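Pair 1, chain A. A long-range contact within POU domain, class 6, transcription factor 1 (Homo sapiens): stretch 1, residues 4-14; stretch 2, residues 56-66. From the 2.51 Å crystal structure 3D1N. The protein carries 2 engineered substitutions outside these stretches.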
# COMPACT_ATOMS: atom_id res chain seq x y z
N GLU A 4 -14.33 19.12 -18.38
CA GLU A 4 -14.03 19.26 -16.96
C GLU A 4 -15.25 18.85 -16.15
O GLU A 4 -15.13 18.31 -15.05
CB GLU A 4 -13.62 20.69 -16.62
CG GLU A 4 -12.31 21.12 -17.27
CD GLU A 4 -12.38 21.04 -18.79
OE1 GLU A 4 -11.55 20.33 -19.38
OE2 GLU A 4 -13.28 21.68 -19.38
N GLU A 5 -16.42 19.10 -16.72
CA GLU A 5 -17.68 18.66 -16.14
C GLU A 5 -17.68 17.17 -15.83
O GLU A 5 -18.40 16.71 -14.94
CB GLU A 5 -18.84 18.98 -17.09
CG GLU A 5 -19.64 20.22 -16.71
CD GLU A 5 -20.93 19.87 -16.01
OE1 GLU A 5 -21.38 20.66 -15.15
OE2 GLU A 5 -21.50 18.79 -16.31
N ILE A 6 -16.87 16.42 -16.57
CA ILE A 6 -16.77 14.98 -16.34
C ILE A 6 -15.36 14.58 -15.91
O ILE A 6 -15.13 13.45 -15.47
CB ILE A 6 -17.22 14.16 -17.57
CG1 ILE A 6 -16.39 14.52 -18.80
CG2 ILE A 6 -18.70 14.39 -17.84
CD1 ILE A 6 -16.88 13.86 -20.08
N ARG A 7 -14.41 15.50 -16.03
CA ARG A 7 -13.04 15.23 -15.60
C ARG A 7 -12.90 15.46 -14.10
O ARG A 7 -12.04 14.86 -13.44
CB ARG A 7 -12.05 16.10 -16.37
CG ARG A 7 -10.62 16.01 -15.87
CD ARG A 7 -9.68 16.82 -16.74
NE ARG A 7 -9.39 16.15 -18.01
CZ ARG A 7 -10.12 16.29 -19.12
NH1 ARG A 7 -11.19 17.08 -19.12
NH2 ARG A 7 -9.78 15.64 -20.23
N GLU A 8 -13.74 16.34 -13.57
CA GLU A 8 -13.68 16.64 -12.15
C GLU A 8 -14.60 15.71 -11.37
O GLU A 8 -14.32 15.38 -10.22
CB GLU A 8 -14.04 18.10 -11.88
CG GLU A 8 -13.50 18.62 -10.55
CD GLU A 8 -11.99 18.53 -10.45
OE1 GLU A 8 -11.46 18.44 -9.32
OE2 GLU A 8 -11.32 18.54 -11.51
N PHE A 9 -15.69 15.28 -12.01
CA PHE A 9 -16.55 14.26 -11.41
C PHE A 9 -15.76 12.97 -11.37
O PHE A 9 -16.01 12.10 -10.54
CB PHE A 9 -17.82 14.06 -12.22
CG PHE A 9 -18.72 12.98 -11.68
CD1 PHE A 9 -19.76 13.28 -10.81
CD2 PHE A 9 -18.56 11.66 -12.05
CE1 PHE A 9 -20.59 12.30 -10.32
CE2 PHE A 9 -19.40 10.66 -11.56
CZ PHE A 9 -20.42 10.99 -10.70
N ALA A 10 -14.82 12.85 -12.29
CA ALA A 10 -13.88 11.74 -12.26
C ALA A 10 -13.12 11.81 -10.94
O ALA A 10 -13.39 11.04 -10.01
CB ALA A 10 -12.91 11.82 -13.42
N LYS A 11 -12.19 12.76 -10.86
CA LYS A 11 -11.36 12.96 -9.68
C LYS A 11 -12.13 12.82 -8.38
O LYS A 11 -11.79 11.99 -7.53
CB LYS A 11 -10.66 14.32 -9.76
CG LYS A 11 -9.37 14.28 -10.57
CD LYS A 11 -9.47 13.29 -11.74
CE LYS A 11 -8.11 12.73 -12.13
NZ LYS A 11 -8.21 11.56 -13.07
N ASN A 12 -13.19 13.61 -8.23
CA ASN A 12 -13.95 13.63 -6.99
C ASN A 12 -14.70 12.34 -6.69
O ASN A 12 -14.81 11.94 -5.53
CB ASN A 12 -14.90 14.83 -6.95
CG ASN A 12 -14.17 16.14 -6.73
OD1 ASN A 12 -14.39 16.83 -5.74
ND2 ASN A 12 -13.27 16.48 -7.65
N PHE A 13 -15.21 11.69 -7.73
CA PHE A 13 -15.92 10.43 -7.52
C PHE A 13 -15.04 9.41 -6.81
O PHE A 13 -15.48 8.76 -5.86
CB PHE A 13 -16.41 9.84 -8.83
CG PHE A 13 -17.04 8.49 -8.68
CD1 PHE A 13 -18.40 8.37 -8.41
CD2 PHE A 13 -16.28 7.33 -8.77
CE1 PHE A 13 -18.98 7.13 -8.26
CE2 PHE A 13 -16.86 6.09 -8.62
CZ PHE A 13 -18.21 5.98 -8.37
N LYS A 14 -13.81 9.26 -7.29
CA LYS A 14 -12.87 8.31 -6.70
C LYS A 14 -12.76 8.55 -5.20
O LYS A 14 -12.99 7.64 -4.41
CB LYS A 14 -11.49 8.42 -7.36
CG LYS A 14 -10.34 8.07 -6.41
CD LYS A 14 -9.04 7.74 -7.15
CE LYS A 14 -8.86 6.24 -7.34
NZ LYS A 14 -7.43 5.86 -7.58
N SER A 56 -18.96 7.88 -24.19
CA SER A 56 -19.50 6.92 -23.22
C SER A 56 -19.21 7.38 -21.79
O SER A 56 -19.85 6.93 -20.84
CB SER A 56 -18.96 5.51 -23.47
OG SER A 56 -17.58 5.53 -23.79
N ALA A 57 -18.24 8.28 -21.65
CA ALA A 57 -18.00 8.95 -20.37
C ALA A 57 -19.27 9.69 -19.98
O ALA A 57 -19.83 9.47 -18.90
CB ALA A 57 -16.83 9.92 -20.49
N GLN A 58 -19.73 10.56 -20.88
CA GLN A 58 -20.93 11.36 -20.68
C GLN A 58 -22.16 10.49 -20.41
O GLN A 58 -23.09 10.93 -19.72
CB GLN A 58 -21.18 12.26 -21.89
N LYS A 59 -22.17 9.27 -20.93
CA LYS A 59 -23.29 8.36 -20.72
C LYS A 59 -23.30 7.82 -19.30
O LYS A 59 -24.35 7.77 -18.66
CB LYS A 59 -23.25 7.20 -21.73
N LEU A 60 -22.13 7.42 -18.80
CA LEU A 60 -22.03 6.80 -17.49
C LEU A 60 -22.19 7.83 -16.38
O LEU A 60 -22.91 7.61 -15.40
CB LEU A 60 -20.68 6.08 -17.35
N LYS A 61 -21.51 8.96 -16.55
CA LYS A 61 -21.43 10.02 -15.54
C LYS A 61 -22.73 10.25 -14.76
O LYS A 61 -22.71 10.37 -13.54
CB LYS A 61 -20.94 11.32 -16.20
CG LYS A 61 -20.24 12.30 -15.28
CD LYS A 61 -21.21 13.34 -14.73
CE LYS A 61 -20.48 14.61 -14.33
NZ LYS A 61 -21.41 15.67 -13.83
N PRO A 62 -23.87 10.32 -15.47
CA PRO A 62 -25.18 10.52 -14.84
C PRO A 62 -25.58 9.41 -13.87
O PRO A 62 -25.85 9.69 -12.70
CB PRO A 62 -26.14 10.52 -16.04
CG PRO A 62 -25.31 10.94 -17.20
CD PRO A 62 -23.95 10.36 -16.94
N VAL A 63 -25.64 8.18 -14.36
CA VAL A 63 -26.05 7.05 -13.53
C VAL A 63 -25.13 6.88 -12.32
O VAL A 63 -25.50 6.29 -11.30
CB VAL A 63 -26.16 5.74 -14.35
CG1 VAL A 63 -24.89 5.49 -15.17
CG2 VAL A 63 -26.48 4.55 -13.44
N LEU A 64 -23.91 7.41 -12.43
CA LEU A 64 -23.00 7.41 -11.30
C LEU A 64 -23.54 8.27 -10.17
O LEU A 64 -23.86 7.75 -9.10
CB LEU A 64 -21.61 7.88 -11.72
CG LEU A 64 -20.85 6.72 -12.38
CD1 LEU A 64 -19.36 6.98 -12.38
CD2 LEU A 64 -21.17 5.41 -11.67
N GLU A 65 -23.66 9.57 -10.42
CA GLU A 65 -24.23 10.49 -9.44
C GLU A 65 -25.56 10.02 -8.86
O GLU A 65 -25.83 10.21 -7.67
CB GLU A 65 -24.39 11.89 -10.04
CG GLU A 65 -23.43 12.90 -9.46
CD GLU A 65 -23.21 14.09 -10.38
OE1 GLU A 65 -22.45 15.00 -10.00
OE2 GLU A 65 -23.81 14.10 -11.48
N LYS A 66 -26.39 9.40 -9.70
CA LYS A 66 -27.67 8.88 -9.25
C LYS A 66 -27.49 7.65 -8.35
O LYS A 66 -28.40 6.83 -8.21
CB LYS A 66 -28.57 8.54 -10.44

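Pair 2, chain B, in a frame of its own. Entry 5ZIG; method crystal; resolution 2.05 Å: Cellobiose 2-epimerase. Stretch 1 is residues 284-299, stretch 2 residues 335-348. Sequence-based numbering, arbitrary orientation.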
# COMPACT_ATOMS: atom_id res chain seq x y z
N VAL B 284 7.54 15.80 -8.53
CA VAL B 284 6.74 15.25 -7.45
C VAL B 284 7.63 14.92 -6.26
O VAL B 284 7.31 15.22 -5.11
CB VAL B 284 5.95 14.02 -7.94
CG1 VAL B 284 5.17 13.35 -6.80
CG2 VAL B 284 4.99 14.42 -9.04
N MET B 285 8.79 14.32 -6.54
CA MET B 285 9.75 13.99 -5.49
C MET B 285 10.33 15.23 -4.83
O MET B 285 10.47 15.29 -3.60
CB MET B 285 10.87 13.13 -6.07
CG MET B 285 10.62 11.65 -6.03
SD MET B 285 10.16 11.08 -4.38
CE MET B 285 11.39 11.87 -3.34
N GLU B 286 10.69 16.24 -5.64
CA GLU B 286 11.21 17.50 -5.11
C GLU B 286 10.19 18.21 -4.24
O GLU B 286 10.54 18.77 -3.19
CB GLU B 286 11.67 18.40 -6.26
CG GLU B 286 13.04 18.06 -6.76
CD GLU B 286 13.26 18.38 -8.25
OE1 GLU B 286 12.26 18.56 -9.00
OE2 GLU B 286 14.44 18.42 -8.65
N GLU B 287 8.91 18.19 -4.64
CA GLU B 287 7.84 18.73 -3.80
C GLU B 287 7.79 18.03 -2.44
O GLU B 287 7.50 18.67 -1.42
CB GLU B 287 6.50 18.56 -4.51
CG GLU B 287 6.29 19.45 -5.70
CD GLU B 287 5.51 20.69 -5.36
OE1 GLU B 287 5.65 21.16 -4.21
OE2 GLU B 287 4.75 21.17 -6.23
N THR B 288 8.03 16.72 -2.42
CA THR B 288 7.94 15.95 -1.18
C THR B 288 9.12 16.23 -0.26
O THR B 288 8.95 16.31 0.96
CB THR B 288 7.86 14.45 -1.51
OG1 THR B 288 6.66 14.19 -2.24
CG2 THR B 288 7.89 13.60 -0.23
N ALA B 289 10.32 16.38 -0.84
CA ALA B 289 11.51 16.64 -0.05
C ALA B 289 11.50 18.05 0.51
O ALA B 289 12.08 18.30 1.58
CB ALA B 289 12.76 16.43 -0.92
N ARG B 290 10.87 19.00 -0.19
CA ARG B 290 10.70 20.33 0.37
C ARG B 290 9.61 20.36 1.43
O ARG B 290 9.73 21.10 2.42
CB ARG B 290 10.39 21.34 -0.75
CG ARG B 290 11.62 21.77 -1.56
CD ARG B 290 11.28 22.88 -2.56
NE ARG B 290 10.18 22.52 -3.46
CZ ARG B 290 10.33 22.18 -4.74
NH1 ARG B 290 11.53 22.15 -5.30
NH2 ARG B 290 9.26 21.86 -5.46
N ALA B 291 8.55 19.57 1.27
CA ALA B 291 7.52 19.48 2.31
C ALA B 291 8.07 18.86 3.59
O ALA B 291 7.65 19.24 4.68
CB ALA B 291 6.31 18.67 1.80
N LEU B 292 9.01 17.91 3.48
CA LEU B 292 9.62 17.34 4.67
C LEU B 292 10.47 18.39 5.39
O LEU B 292 10.54 18.42 6.63
CB LEU B 292 10.48 16.13 4.30
CG LEU B 292 10.95 15.26 5.46
CD1 LEU B 292 9.90 14.21 5.77
CD2 LEU B 292 12.28 14.59 5.15
N ASP B 293 11.11 19.26 4.61
CA ASP B 293 11.92 20.32 5.18
C ASP B 293 11.06 21.39 5.84
O ASP B 293 11.27 21.72 7.01
CB ASP B 293 12.81 20.93 4.09
CG ASP B 293 14.08 20.12 3.87
OD1 ASP B 293 14.39 19.24 4.70
OD2 ASP B 293 14.77 20.35 2.85
N THR B 294 10.06 21.90 5.12
CA THR B 294 9.12 22.85 5.71
C THR B 294 8.54 22.32 7.02
O THR B 294 8.42 23.07 8.00
CB THR B 294 7.97 23.16 4.75
OG1 THR B 294 8.46 23.85 3.59
CG2 THR B 294 6.90 24.03 5.43
N HIS B 295 8.18 21.04 7.06
CA HIS B 295 7.48 20.46 8.19
C HIS B 295 8.41 19.75 9.16
O HIS B 295 7.93 18.96 9.99
CB HIS B 295 6.38 19.51 7.70
CG HIS B 295 5.16 20.23 7.19
ND1 HIS B 295 4.97 20.51 5.85
CD2 HIS B 295 4.09 20.74 7.84
CE1 HIS B 295 3.83 21.16 5.70
NE2 HIS B 295 3.28 21.31 6.89
N GLY B 296 9.71 20.00 9.08
CA GLY B 296 10.61 19.68 10.17
C GLY B 296 11.04 18.23 10.35
O GLY B 296 11.37 17.84 11.48
N GLY B 297 11.07 17.43 9.29
CA GLY B 297 11.67 16.11 9.36
C GLY B 297 10.71 14.93 9.35
O GLY B 297 11.15 13.79 9.58
N SER B 298 9.43 15.16 9.08
CA SER B 298 8.42 14.11 9.02
C SER B 298 7.26 14.69 8.23
O SER B 298 7.15 15.90 8.07
CB SER B 298 7.99 13.67 10.42
OG SER B 298 7.33 14.73 11.07
N LEU B 299 6.38 13.81 7.74
CA LEU B 299 5.41 14.28 6.75
C LEU B 299 4.01 14.46 7.32
O LEU B 299 3.47 13.54 7.95
CB LEU B 299 5.36 13.32 5.57
CG LEU B 299 6.49 13.54 4.58
CD1 LEU B 299 6.14 12.82 3.28
CD2 LEU B 299 6.68 15.03 4.35
N PRO B 335 22.42 12.15 -3.26
CA PRO B 335 22.47 11.58 -1.91
C PRO B 335 21.56 12.28 -0.90
O PRO B 335 21.25 11.68 0.13
CB PRO B 335 23.95 11.73 -1.52
CG PRO B 335 24.66 11.76 -2.81
CD PRO B 335 23.76 12.56 -3.71
N ARG B 336 21.15 13.52 -1.16
CA ARG B 336 20.26 14.19 -0.22
C ARG B 336 18.95 13.43 -0.01
O ARG B 336 18.33 13.55 1.05
CB ARG B 336 19.97 15.62 -0.71
CG ARG B 336 19.08 16.43 0.22
CD ARG B 336 19.45 17.89 0.24
NE ARG B 336 18.56 18.65 1.11
CZ ARG B 336 18.66 18.69 2.43
NH1 ARG B 336 19.63 18.01 3.04
NH2 ARG B 336 17.80 19.40 3.15
N TYR B 337 18.52 12.64 -1.00
CA TYR B 337 17.34 11.82 -0.81
C TYR B 337 17.57 10.77 0.28
O TYR B 337 16.66 10.47 1.06
CB TYR B 337 16.92 11.16 -2.12
CG TYR B 337 16.23 12.11 -3.05
CD1 TYR B 337 15.06 12.75 -2.69
CD2 TYR B 337 16.76 12.38 -4.31
CE1 TYR B 337 14.42 13.65 -3.54
CE2 TYR B 337 16.14 13.26 -5.17
CZ TYR B 337 14.97 13.89 -4.79
OH TYR B 337 14.37 14.77 -5.68
N LEU B 338 18.79 10.25 0.37
CA LEU B 338 19.12 9.32 1.45
C LEU B 338 19.10 10.02 2.81
O LEU B 338 18.68 9.42 3.81
CB LEU B 338 20.49 8.68 1.20
CG LEU B 338 20.61 7.75 -0.01
CD1 LEU B 338 22.01 7.16 -0.14
CD2 LEU B 338 19.54 6.65 0.04
N ASP B 339 19.57 11.27 2.87
CA ASP B 339 19.46 12.06 4.10
C ASP B 339 18.01 12.09 4.57
O ASP B 339 17.71 11.90 5.76
CB ASP B 339 19.96 13.49 3.88
CG ASP B 339 21.46 13.57 3.59
OD1 ASP B 339 22.22 12.71 4.06
OD2 ASP B 339 21.89 14.51 2.88
N HIS B 340 17.10 12.32 3.63
CA HIS B 340 15.68 12.40 3.93
C HIS B 340 15.16 11.07 4.46
O HIS B 340 14.57 11.01 5.55
CB HIS B 340 14.95 12.87 2.67
CG HIS B 340 15.25 14.30 2.30
ND1 HIS B 340 15.44 15.30 3.24
CD2 HIS B 340 15.38 14.90 1.09
CE1 HIS B 340 15.67 16.45 2.63
NE2 HIS B 340 15.63 16.23 1.32
N ALA B 341 15.40 9.98 3.73
CA ALA B 341 15.03 8.64 4.20
C ALA B 341 15.53 8.39 5.62
O ALA B 341 14.76 8.01 6.50
CB ALA B 341 15.59 7.58 3.26
N CYS B 342 16.84 8.56 5.84
CA CYS B 342 17.39 8.41 7.18
C CYS B 342 16.62 9.26 8.19
O CYS B 342 16.28 8.79 9.27
CB CYS B 342 18.88 8.76 7.20
SG CYS B 342 19.98 7.76 6.10
N THR B 343 16.32 10.52 7.83
CA THR B 343 15.57 11.40 8.72
C THR B 343 14.19 10.82 9.03
O THR B 343 13.75 10.82 10.19
CB THR B 343 15.43 12.79 8.10
OG1 THR B 343 16.70 13.45 8.12
CG2 THR B 343 14.41 13.65 8.85
N VAL B 344 13.48 10.36 8.00
CA VAL B 344 12.15 9.80 8.21
C VAL B 344 12.24 8.55 9.06
O VAL B 344 11.43 8.35 9.98
CB VAL B 344 11.46 9.53 6.85
CG1 VAL B 344 10.30 8.55 7.01
CG2 VAL B 344 10.97 10.84 6.26
N TRP B 345 13.25 7.70 8.82
CA TRP B 345 13.34 6.45 9.56
C TRP B 345 13.62 6.70 11.04
O TRP B 345 13.07 6.02 11.91
CB TRP B 345 14.44 5.54 8.98
CG TRP B 345 14.50 4.26 9.76
CD1 TRP B 345 15.46 3.89 10.66
CD2 TRP B 345 13.54 3.20 9.75
NE1 TRP B 345 15.16 2.65 11.20
CE2 TRP B 345 13.98 2.21 10.66
CE3 TRP B 345 12.33 2.98 9.05
CZ2 TRP B 345 13.28 1.03 10.89
CZ3 TRP B 345 11.64 1.82 9.28
CH2 TRP B 345 12.11 0.86 10.21
N ARG B 346 14.48 7.68 11.33
CA ARG B 346 14.73 8.08 12.71
C ARG B 346 13.44 8.53 13.38
O ARG B 346 13.17 8.17 14.53
CB ARG B 346 15.80 9.19 12.73
CG ARG B 346 16.35 9.52 14.11
CD ARG B 346 16.73 8.26 14.88
NE ARG B 346 17.39 8.58 16.13
CZ ARG B 346 17.60 7.70 17.11
NH1 ARG B 346 17.19 6.44 16.95
NH2 ARG B 346 18.22 8.07 18.23
N PHE B 347 12.62 9.30 12.67
CA PHE B 347 11.35 9.73 13.23
C PHE B 347 10.49 8.52 13.59
O PHE B 347 9.91 8.45 14.69
CB PHE B 347 10.61 10.65 12.25
CG PHE B 347 9.38 11.27 12.84
CD1 PHE B 347 9.48 12.41 13.63
CD2 PHE B 347 8.13 10.67 12.65
CE1 PHE B 347 8.37 12.97 14.20
CE2 PHE B 347 7.01 11.22 13.22
CZ PHE B 347 7.12 12.38 14.00
N ILE B 348 10.43 7.53 12.69
CA ILE B 348 9.66 6.32 12.93
C ILE B 348 10.17 5.59 14.16
O ILE B 348 9.39 5.20 15.04
CB ILE B 348 9.71 5.40 11.70
CG1 ILE B 348 9.08 6.06 10.48
CG2 ILE B 348 9.03 4.06 12.01
CD1 ILE B 348 9.39 5.32 9.17
O HOH W 1 15.65 15.84 -7.63

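The sharpest difference lies at one matched position, Lys61(A) in pair 1 and His340(B) in pair 2, whose CA atoms superpose to 0.2 Å while their side-chain centres sit 4.0 Å apart. The lysine lays its aliphatic stem along the opposing helix: CG is 3.6 Å from Ile6(A) CG2, and CD lies over one face of the Phe9(A) ring, 4.1 Å from its centroid, a CH-pi contact. Its amine reaches past this apolar patch to charge, with NZ 4.0 Å from Glu5(A) OE2 in a long salt bridge. The histidine instead offers a compact ring, with CD2 3.6 Å from Ala289(B) CB and ND1 3.8 Å from Leu292(B) CD2.

Both pairs are built on the same scaffold: two helices crossing at 53° in pair 1 and 49° in pair 2, with axes approaching to 10.4 and 11.0 Å. Fourteen central residues superpose with an RMSD of 0.5 Å. Stretch 1 of pair 1 places Ile6(A) and Phe9(A) where stretch 1 of pair 2 has Ala289(B) and Leu292(B), about one turn apart. In both, the three-residue step puts both side chains on the face toward the partner.

The two pairs fill the same spacing with different sizes of side chain. In pair 1 the large Phe9(A) has 107 Å² of its own surface covered by the other stretch, its CZ 3.5 Å from Leu64(A) CB and its CE1 3.0 Å from Glu65(A) CG, both near the plane of the ring. In pair 2 the matched Leu292(B) is smaller, and Val344(B), at the position matched to Glu65(A), supplies an apolar partner: CG2 lies 3.6 Å from Leu292(B) CD1. Ile6(A) CD1 reaches Ala57(A) CB at 4.0 Å; the shorter Ala289(B) has its CB 4.2 Å from CE1 of Tyr337(B), whose CA-to-CB bond points sideways though its end comes nearer. The tyrosine hydroxyl keeps a polar link, donating to a water 2.6 Å from Tyr337(B) OH that in turn donates to Glu286(B) OE2 at 3.0 Å.

Charge is also placed differently. Asp293(B), matched to Ala10(A), receives a hydrogen-bonded salt bridge from Arg336(B), with Arg336(B) NH2 3.2 Å from Asp293(B) OD2, whereas pair 1 has no hydrogen bond across the stretches among its modelled atoms.

The chains part after the matched turns. Phe13(A) continues the helix and takes Leu64(A) CD1 over its ring face, 4.2 Å from the centroid. At the matched Gly296(B) the helix has ended, and the chain turns toward stretch 2 through Gly297(B), whose backbone angles would jam a CB against the carbonyl O of Gly296(B), which calls for glycine; beyond it Ser298(B) CB lies over one face of the Phe347(B) ring, 3.5 Å from its centroid.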